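PDB 2P2W: citrate synthase from Thermotoga maritima, which probably catalyses the condensation of acetyl-CoA with oxaloacetate and water to give citrate and CoA, a step of the tricarboxylic acid cycle. Local coordinates for residues Glu61-Lys64 with Arg65-Asp69; Lys143-His147 with Val148-Tyr152; Arg25-Arg29 with Gly30-Glu34. One frame throughout, in Å; residues are numbered along the deposited sequence.

Interaction 1 of 3, residues Glu61-Lys64 with Arg65-Asp69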
loop_
_atom_site.group_PDB
_atom_site.type_symbol
_atom_site.label_atom_id
_atom_site.label_comp_id
_atom_site.label_asym_id
_atom_site.label_seq_id
_atom_site.Cartn_x
_atom_site.Cartn_y
_atom_site.Cartn_z
ATOM N N GLU A 61 27.524 -4.051 -18.973
ATOM C CA GLU A 61 27.755 -2.792 -19.670
ATOM C C GLU A 61 26.455 -2.284 -20.284
ATOM O O GLU A 61 26.096 -1.116 -20.130
ATOM C CB GLU A 61 28.804 -2.982 -20.770
ATOM C CG GLU A 61 29.343 -1.680 -21.340
ATOM C CD GLU A 61 30.214 -1.888 -22.574
ATOM O OE1 GLU A 61 29.729 -2.492 -23.560
ATOM O OE2 GLU A 61 31.383 -1.446 -22.553
ATOM N N GLU A 62 25.754 -3.170 -20.985
ATOM C CA GLU A 62 24.492 -2.812 -21.621
ATOM C C GLU A 62 23.409 -2.503 -20.589
ATOM O O GLU A 62 22.595 -1.598 -20.780
ATOM C CB GLU A 62 24.032 -3.945 -22.542
ATOM C CG GLU A 62 24.826 -4.031 -23.836
ATOM C CD GLU A 62 24.707 -5.386 -24.509
ATOM O OE1 GLU A 62 23.627 -6.011 -24.407
ATOM O OE2 GLU A 62 25.690 -5.819 -25.148
ATOM N N PHE A 63 23.402 -3.252 -19.492
ATOM C CA PHE A 63 22.408 -3.028 -18.450
ATOM C C PHE A 63 22.649 -1.681 -17.768
ATOM O O PHE A 63 21.702 -0.986 -17.404
ATOM C CB PHE A 63 22.452 -4.156 -17.413
ATOM C CG PHE A 63 21.354 -4.079 -16.384
ATOM C CD1 PHE A 63 20.017 -4.218 -16.759
ATOM C CD2 PHE A 63 21.654 -3.849 -15.045
ATOM C CE1 PHE A 63 18.991 -4.126 -15.813
ATOM C CE2 PHE A 63 20.637 -3.756 -14.089
ATOM C CZ PHE A 63 19.304 -3.894 -14.475
ATOM N N LYS A 64 23.916 -1.311 -17.592
ATOM C CA LYS A 64 24.232 -0.034 -16.957
ATOM C C LYS A 64 23.790 1.118 -17.846
ATOM O O LYS A 64 23.302 2.134 -17.356
ATOM C CB LYS A 64 25.731 0.079 -16.653
ATOM C CG LYS A 64 26.139 -0.570 -15.336
ATOM C CD LYS A 64 27.643 -0.505 -15.097
ATOM C CE LYS A 64 28.114 0.932 -14.917
ATOM N NZ LYS A 64 29.230 1.034 -13.934
ATOM N N ARG A 65 23.954 0.961 -19.156
ATOM C CA ARG A 65 23.532 2.007 -20.083
ATOM C C ARG A 65 22.008 2.110 -20.108
ATOM O O ARG A 65 21.457 3.197 -20.287
ATOM C CB ARG A 65 24.058 1.730 -21.497
ATOM C CG ARG A 65 25.566 1.904 -21.644
ATOM C CD ARG A 65 25.930 2.238 -23.084
ATOM N NE ARG A 65 25.523 1.193 -24.014
ATOM C CZ ARG A 65 26.316 0.208 -24.426
ATOM N NH1 ARG A 65 27.567 0.133 -23.991
ATOM N NH2 ARG A 65 25.856 -0.706 -25.269
ATOM N N LYS A 66 21.333 0.977 -19.924
ATOM C CA LYS A 66 19.873 0.943 -19.915
ATOM C C LYS A 66 19.334 1.719 -18.716
ATOM O O LYS A 66 18.487 2.607 -18.862
ATOM C CB LYS A 66 19.369 -0.504 -19.845
ATOM C CG LYS A 66 17.852 -0.618 -19.713
ATOM C CD LYS A 66 17.384 -2.068 -19.741
ATOM C CE LYS A 66 17.406 -2.625 -21.150
ATOM N NZ LYS A 66 16.080 -2.443 -21.805
ATOM N N MET A 67 19.814 1.375 -17.523
ATOM C CA MET A 67 19.358 2.073 -16.329
ATOM C C MET A 67 19.682 3.560 -16.433
ATOM O O MET A 67 18.866 4.403 -16.071
ATOM C CB MET A 67 19.997 1.472 -15.072
ATOM C CG MET A 67 19.474 0.079 -14.740
ATOM S SD MET A 67 20.019 -0.514 -13.125
ATOM C CE MET A 67 19.162 0.632 -12.050
ATOM N N ALA A 68 20.865 3.879 -16.950
ATOM C CA ALA A 68 21.278 5.274 -17.090
ATOM C C ALA A 68 20.386 6.041 -18.070
ATOM O O ALA A 68 20.227 7.259 -17.962
ATOM C CB ALA A 68 22.732 5.343 -17.547
ATOM N N ASP A 69 19.800 5.324 -19.020
ATOM C CA ASP A 69 18.936 5.935 -20.019
ATOM C C ASP A 69 17.499 6.112 -19.483
ATOM O O ASP A 69 16.672 6.765 -20.116
ATOM C CB ASP A 69 18.949 5.061 -21.282
ATOM C CG ASP A 69 18.494 5.804 -22.526
ATOM O OD1 ASP A 69 18.875 6.983 -22.700
ATOM O OD2 ASP A 69 17.774 5.194 -23.346
#

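Interaction 2 of 3, residues Lys143-His147 with Val148-Tyr152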
loop_
_atom_site.group_PDB
_atom_site.type_symbol
_atom_site.label_atom_id
_atom_site.label_comp_id
_atom_site.label_asym_id
_atom_site.label_seq_id
_atom_site.Cartn_x
_atom_site.Cartn_y
_atom_site.Cartn_z
ATOM N N LYS A 143 24.634 10.672 -17.833
ATOM C CA LYS A 143 24.692 9.323 -18.371
ATOM C C LYS A 143 26.068 8.668 -18.288
ATOM O O LYS A 143 26.183 7.454 -18.456
ATOM C CB LYS A 143 24.186 9.300 -19.820
ATOM C CG LYS A 143 23.492 7.987 -20.185
ATOM C CD LYS A 143 22.968 7.981 -21.611
ATOM C CE LYS A 143 22.183 6.699 -21.895
ATOM N NZ LYS A 143 23.046 5.493 -21.794
ATOM N N ASP A 144 27.107 9.456 -18.021
ATOM C CA ASP A 144 28.453 8.896 -17.915
ATOM C C ASP A 144 28.772 8.422 -16.496
ATOM O O ASP A 144 29.865 7.917 -16.241
ATOM C CB ASP A 144 29.505 9.920 -18.376
ATOM C CG ASP A 144 29.609 11.117 -17.449
ATOM O OD1 ASP A 144 28.557 11.657 -17.047
ATOM O OD2 ASP A 144 30.746 11.531 -17.133
ATOM N N LEU A 145 27.814 8.572 -15.583
ATOM C CA LEU A 145 28.000 8.152 -14.190
ATOM C C LEU A 145 27.151 6.928 -13.827
ATOM O O LEU A 145 26.098 6.697 -14.416
ATOM C CB LEU A 145 27.642 9.299 -13.242
ATOM C CG LEU A 145 28.442 10.602 -13.333
ATOM C CD1 LEU A 145 27.935 11.570 -12.273
ATOM C CD2 LEU A 145 29.929 10.322 -13.126
ATOM N N SER A 146 27.608 6.156 -12.845
ATOM C CA SER A 146 26.875 4.968 -12.401
ATOM C C SER A 146 25.632 5.396 -11.624
ATOM O O SER A 146 25.480 6.571 -11.293
ATOM C CB SER A 146 27.760 4.097 -11.504
ATOM O OG SER A 146 27.865 4.644 -10.199
ATOM N N HIS A 147 24.749 4.440 -11.341
ATOM C CA HIS A 147 23.508 4.707 -10.606
ATOM C C HIS A 147 23.747 5.449 -9.284
ATOM O O HIS A 147 23.099 6.460 -9.007
ATOM C CB HIS A 147 22.778 3.385 -10.333
ATOM C CG HIS A 147 21.376 3.547 -9.826
ATOM N ND1 HIS A 147 20.370 4.117 -10.578
ATOM C CD2 HIS A 147 20.806 3.184 -8.652
ATOM C CE1 HIS A 147 19.240 4.096 -9.889
ATOM N NE2 HIS A 147 19.478 3.535 -8.718
ATOM N N VAL A 148 24.674 4.946 -8.473
ATOM C CA VAL A 148 24.973 5.558 -7.177
ATOM C C VAL A 148 25.816 6.832 -7.318
ATOM O O VAL A 148 25.552 7.830 -6.648
ATOM C CB VAL A 148 25.686 4.547 -6.248
ATOM C CG1 VAL A 148 25.960 5.178 -4.890
ATOM C CG2 VAL A 148 24.821 3.301 -6.084
ATOM N N GLU A 149 26.829 6.800 -8.182
ATOM C CA GLU A 149 27.667 7.982 -8.411
ATOM C C GLU A 149 26.766 9.140 -8.812
ATOM O O GLU A 149 26.884 10.256 -8.303
ATOM C CB GLU A 149 28.648 7.744 -9.564
ATOM C CG GLU A 149 29.937 7.061 -9.198
ATOM C CD GLU A 149 30.830 6.846 -10.409
ATOM O OE1 GLU A 149 30.317 6.881 -11.557
ATOM O OE2 GLU A 149 32.044 6.631 -10.212
ATOM N N ASN A 150 25.867 8.858 -9.748
ATOM C CA ASN A 150 24.957 9.870 -10.251
ATOM C C ASN A 150 24.015 10.425 -9.195
ATOM O O ASN A 150 23.690 11.616 -9.207
ATOM C CB ASN A 150 24.130 9.320 -11.405
ATOM C CG ASN A 150 23.168 10.347 -11.944
ATOM O OD1 ASN A 150 23.570 11.347 -12.542
ATOM N ND2 ASN A 150 21.879 10.091 -11.759
ATOM N N PHE A 151 23.554 9.564 -8.294
ATOM C CA PHE A 151 22.658 10.025 -7.244
ATOM C C PHE A 151 23.402 11.046 -6.396
ATOM O O PHE A 151 22.896 12.133 -6.117
ATOM C CB PHE A 151 22.200 8.857 -6.369
ATOM C CG PHE A 151 21.405 9.281 -5.167
ATOM C CD1 PHE A 151 20.375 10.209 -5.291
ATOM C CD2 PHE A 151 21.684 8.753 -3.911
ATOM C CE1 PHE A 151 19.631 10.608 -4.180
ATOM C CE2 PHE A 151 20.946 9.144 -2.789
ATOM C CZ PHE A 151 19.918 10.073 -2.926
ATOM N N TYR A 152 24.618 10.692 -6.005
ATOM C CA TYR A 152 25.429 11.573 -5.181
ATOM C C TYR A 152 25.695 12.897 -5.899
ATOM O O TYR A 152 25.676 13.965 -5.283
ATOM C CB TYR A 152 26.748 10.886 -4.840
ATOM C CG TYR A 152 27.490 11.522 -3.689
ATOM C CD1 TYR A 152 27.237 11.140 -2.370
ATOM C CD2 TYR A 152 28.444 12.511 -3.918
ATOM C CE1 TYR A 152 27.924 11.728 -1.307
ATOM C CE2 TYR A 152 29.133 13.105 -2.869
ATOM C CZ TYR A 152 28.872 12.711 -1.568
ATOM O OH TYR A 152 29.569 13.295 -0.537
HETATM O O HOH W 1 31.419 5.972 -14.067
HETATM O O HOH W 2 25.944 2.450 -9.071
HETATM O O HOH W 3 21.063 8.098 -10.315
#

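Interaction 3 of 3, residues Arg25-Arg29 with Gly30-Glu34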
loop_
_atom_site.group_PDB
_atom_site.type_symbol
_atom_site.label_atom_id
_atom_site.label_comp_id
_atom_site.label_asym_id
_atom_site.label_seq_id
_atom_site.Cartn_x
_atom_site.Cartn_y
_atom_site.Cartn_z
ATOM N N ARG A 25 22.416 -15.192 8.779
ATOM C CA ARG A 25 22.975 -15.124 7.436
ATOM C C ARG A 25 21.897 -14.712 6.442
ATOM O O ARG A 25 20.722 -15.040 6.611
ATOM C CB ARG A 25 23.569 -16.477 7.026
ATOM C CG ARG A 25 24.770 -16.917 7.854
ATOM C CD ARG A 25 25.875 -15.864 7.850
ATOM N NE ARG A 25 26.481 -15.671 6.535
ATOM C CZ ARG A 25 27.321 -16.532 5.961
ATOM N NH1 ARG A 25 27.657 -17.654 6.583
ATOM N NH2 ARG A 25 27.837 -16.262 4.767
ATOM N N LEU A 26 22.302 -13.977 5.413
ATOM C CA LEU A 26 21.381 -13.515 4.376
ATOM C C LEU A 26 22.018 -13.798 3.026
ATOM O O LEU A 26 23.201 -13.522 2.823
ATOM C CB LEU A 26 21.123 -12.011 4.521
ATOM C CG LEU A 26 20.225 -11.364 3.461
ATOM C CD1 LEU A 26 18.821 -11.960 3.540
ATOM C CD2 LEU A 26 20.181 -9.857 3.689
ATOM N N TYR A 27 21.230 -14.342 2.104
ATOM C CA TYR A 27 21.731 -14.678 0.777
ATOM C C TYR A 27 20.795 -14.179 -0.319
ATOM O O TYR A 27 19.579 -14.221 -0.164
ATOM C CB TYR A 27 21.857 -16.201 0.632
ATOM C CG TYR A 27 22.599 -16.887 1.757
ATOM C CD1 TYR A 27 21.931 -17.277 2.915
ATOM C CD2 TYR A 27 23.965 -17.142 1.666
ATOM C CE1 TYR A 27 22.601 -17.907 3.958
ATOM C CE2 TYR A 27 24.649 -17.774 2.704
ATOM C CZ TYR A 27 23.959 -18.154 3.845
ATOM O OH TYR A 27 24.623 -18.792 4.865
ATOM N N TYR A 28 21.372 -13.703 -1.418
ATOM C CA TYR A 28 20.593 -13.265 -2.573
ATOM C C TYR A 28 20.811 -14.375 -3.597
ATOM O O TYR A 28 21.931 -14.567 -4.079
ATOM C CB TYR A 28 21.127 -11.954 -3.148
ATOM C CG TYR A 28 20.859 -10.712 -2.321
ATOM C CD1 TYR A 28 20.119 -10.767 -1.135
ATOM C CD2 TYR A 28 21.344 -9.470 -2.739
ATOM C CE1 TYR A 28 19.869 -9.603 -0.383
ATOM C CE2 TYR A 28 21.103 -8.314 -2.004
ATOM C CZ TYR A 28 20.367 -8.386 -0.830
ATOM O OH TYR A 28 20.144 -7.236 -0.105
ATOM N N ARG A 29 19.749 -15.106 -3.917
ATOM C CA ARG A 29 19.838 -16.211 -4.866
ATOM C C ARG A 29 21.083 -17.078 -4.642
ATOM O O ARG A 29 21.790 -17.433 -5.590
ATOM C CB ARG A 29 19.802 -15.684 -6.308
ATOM C CG ARG A 29 18.437 -15.119 -6.719
ATOM C CD ARG A 29 18.419 -14.690 -8.183
ATOM N NE ARG A 29 17.224 -13.924 -8.537
ATOM C CZ ARG A 29 16.007 -14.441 -8.683
ATOM N NH1 ARG A 29 15.803 -15.740 -8.503
ATOM N NH2 ARG A 29 14.990 -13.656 -9.020
ATOM N N GLY A 30 21.353 -17.403 -3.379
ATOM C CA GLY A 30 22.486 -18.260 -3.052
ATOM C C GLY A 30 23.812 -17.616 -2.673
ATOM O O GLY A 30 24.684 -18.281 -2.101
ATOM N N ILE A 31 23.982 -16.337 -2.983
ATOM C CA ILE A 31 25.227 -15.647 -2.668
ATOM C C ILE A 31 25.096 -14.813 -1.395
ATOM O O ILE A 31 24.127 -14.066 -1.226
ATOM C CB ILE A 31 25.656 -14.716 -3.830
ATOM C CG1 ILE A 31 25.816 -15.529 -5.117
ATOM C CG2 ILE A 31 26.970 -14.017 -3.487
ATOM C CD1 ILE A 31 26.278 -14.703 -6.314
ATOM N N PRO A 32 26.074 -14.930 -0.480
ATOM C CA PRO A 32 26.048 -14.173 0.776
ATOM C C PRO A 32 25.967 -12.677 0.474
ATOM O O PRO A 32 26.703 -12.172 -0.372
ATOM C CB PRO A 32 27.371 -14.555 1.439
ATOM C CG PRO A 32 27.620 -15.939 0.920
ATOM C CD PRO A 32 27.263 -15.798 -0.542
ATOM N N VAL A 33 25.077 -11.973 1.168
ATOM C CA VAL A 33 24.905 -10.542 0.941
ATOM C C VAL A 33 26.183 -9.719 1.144
ATOM O O VAL A 33 26.408 -8.741 0.426
ATOM C CB VAL A 33 23.778 -9.968 1.842
ATOM C CG1 VAL A 33 24.223 -9.963 3.300
ATOM C CG2 VAL A 33 23.398 -8.564 1.375
ATOM N N GLU A 34 27.021 -10.101 2.108
ATOM C CA GLU A 34 28.253 -9.347 2.342
ATOM C C GLU A 34 29.241 -9.494 1.190
ATOM O O GLU A 34 30.047 -8.602 0.942
ATOM C CB GLU A 34 28.925 -9.750 3.663
ATOM C CG GLU A 34 28.910 -11.220 3.964
ATOM C CD GLU A 34 27.621 -11.647 4.641
ATOM O OE1 GLU A 34 27.437 -11.333 5.843
ATOM O OE2 GLU A 34 26.792 -12.282 3.968
HETATM O O HOH W 4 25.111 -13.711 5.059
#

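Interaction 1 of 3, residues Glu61-Lys64 with Arg65-Asp69
F63 and M67, one turn apart on helix 57-69, form an i,i+4 Met-aromatic contact. M67 lays its CG over one face of the F63 ring, 4.2 Å from the ring centroid and offset toward the rim, a CH-pi approach. Its sulfur lies farther out, beyond the rim: SD comes to 3.4 Å from F63 CE2 and sees the ring obliquely, 43° off the normal. F63 starts out with CG trans to its own backbone nitrogen (chi1 -174°), which carries the ring out to the side from which M67 CG covers it.

Around the helix from this pair, E61 and R65 run side by side in the same direction and make a salt bridge. The contact is a loose one, a weak hydrogen bond of 3.4 Å from R65 NH1 to E61 OE1, with carboxylate and guanidinium planes well turned from each other. R65 also passes its guanidinium face over the E61 carbonyl oxygen and E62 CA.

Backbone i to i+4 bonds fix the spacing of both pairs. Outside the segments, Y47 meets F63 edge-to-face, I116 packs on both F63 and M67, and K66 NZ makes a salt bridge with E113 of helix 110-133. The straightest of the four helical bonds across the segments joins the backbones of the Met-aromatic pair: M67 N to F63 O, 3.0 Å with an N-H...O angle of 174°.

Interaction 2 of 3, residues Lys143-His147 with Val148-Tyr152
S146 and E149 grip each other reciprocally, each side chain accepting from the other's backbone N-H. The amide of S146 points almost straight at E149 OE1, 3.1 Å away with an N-H...O angle of 177°, and meets the carboxylate on its anti side, 22° out of plane. In return E149 N donates to S146 OG over 3.1 Å. With chi1 at 77°, S146 tucks OG between its own nitrogen and carbonyl carbon, turned toward the amide of E149; E149, extended beyond CG, reaches back past that hydroxyl, and its CB and CG both pack against OG.

Water fills out the polar shell. One molecule donates to E149 OE1 at 2.9 Å, so that oxygen holds two partners. A second accepts from S146 OG and from V148 N, so the V148 amide, too, has an acceptor. A third bridges H147 O to N150 ND2, while OD1 of N150 takes the amide of R142.

Beyond the hydroxyl, L145 supplies an apolar flank: CD2 lies 3.8 Å from E149 OE1, the two side chains crossing at about a right angle, and CB sits against N150 CB. The regular helical pattern begins at once, with N150 N on S146 O at 2.8 Å. H147 gives its amide to E43 and its ring meets that of F42, which ties this helix start to helix 42-51. The whole is a capping box, with S146 as N-cap of helix 147-156.

Interaction 3 of 3, residues Arg25-Arg29 with Gly30-Glu34
Y28 turns its ring face to V33: CG2 of the valine stands over it, 4.2 Å from the centroid and 27° off the normal, a CH-pi contact. L26 meets the other branch, its CB 3.9 Å from V33 CG1, so the valine is held between two residues of strand 25-28. On the sheet face carrying Y27 and P32, the two side chains cross obliquely, Y27 CD2 touching P32 CG. R25 runs alongside P32, bent at chi2 and chi3, and Y27 OH sits over the centre of one guanidinium face, 3.6 Å from its plane.

The backbone is a tight hairpin closed by a type I' turn, Y28 to I31. Y28 and I31 are a hydrogen-bonded pair, although I31 N approaches Y28 O from well above the carbonyl plane. V33 N reaches L26 O at 2.9 Å as helix 33-39 begins. V355 of the second subunit packs on I31 and P32.

A water joins the charged ends, accepting from R25 NE and L26 N and donating to E34 OE2 at 2.5 Å. R25 NH2 and E34 OE2 stay 4.2 Å apart, too far for a salt bridge; the opposite charges probably still attract, but their hydrogen-bonded link runs NE to water to OE2.

From the N terminus, interaction 3 comes first, closing the hairpin of strands 25-28 and 31-32 and leading into helix 33-39. Interaction 1 follows within helix 57-69, and interaction 2 starts helix 147-156 after the loop that follows helix 110-133; neither closes more than a helical turn. The three are in series, neither nested nor crossed. Interactions 1 and 2 touch, their centres about 11 Å apart: K143 NZ reaches R65 O in a probable hydrogen bond, and M67 CE packs on H147 ND1. Interaction 3 stands apart beside the second subunit, its centre about 24 and 25 Å from theirs; its L26 side chain lies about 7 Å from a bound citrate. Helix 42-51 touches all three.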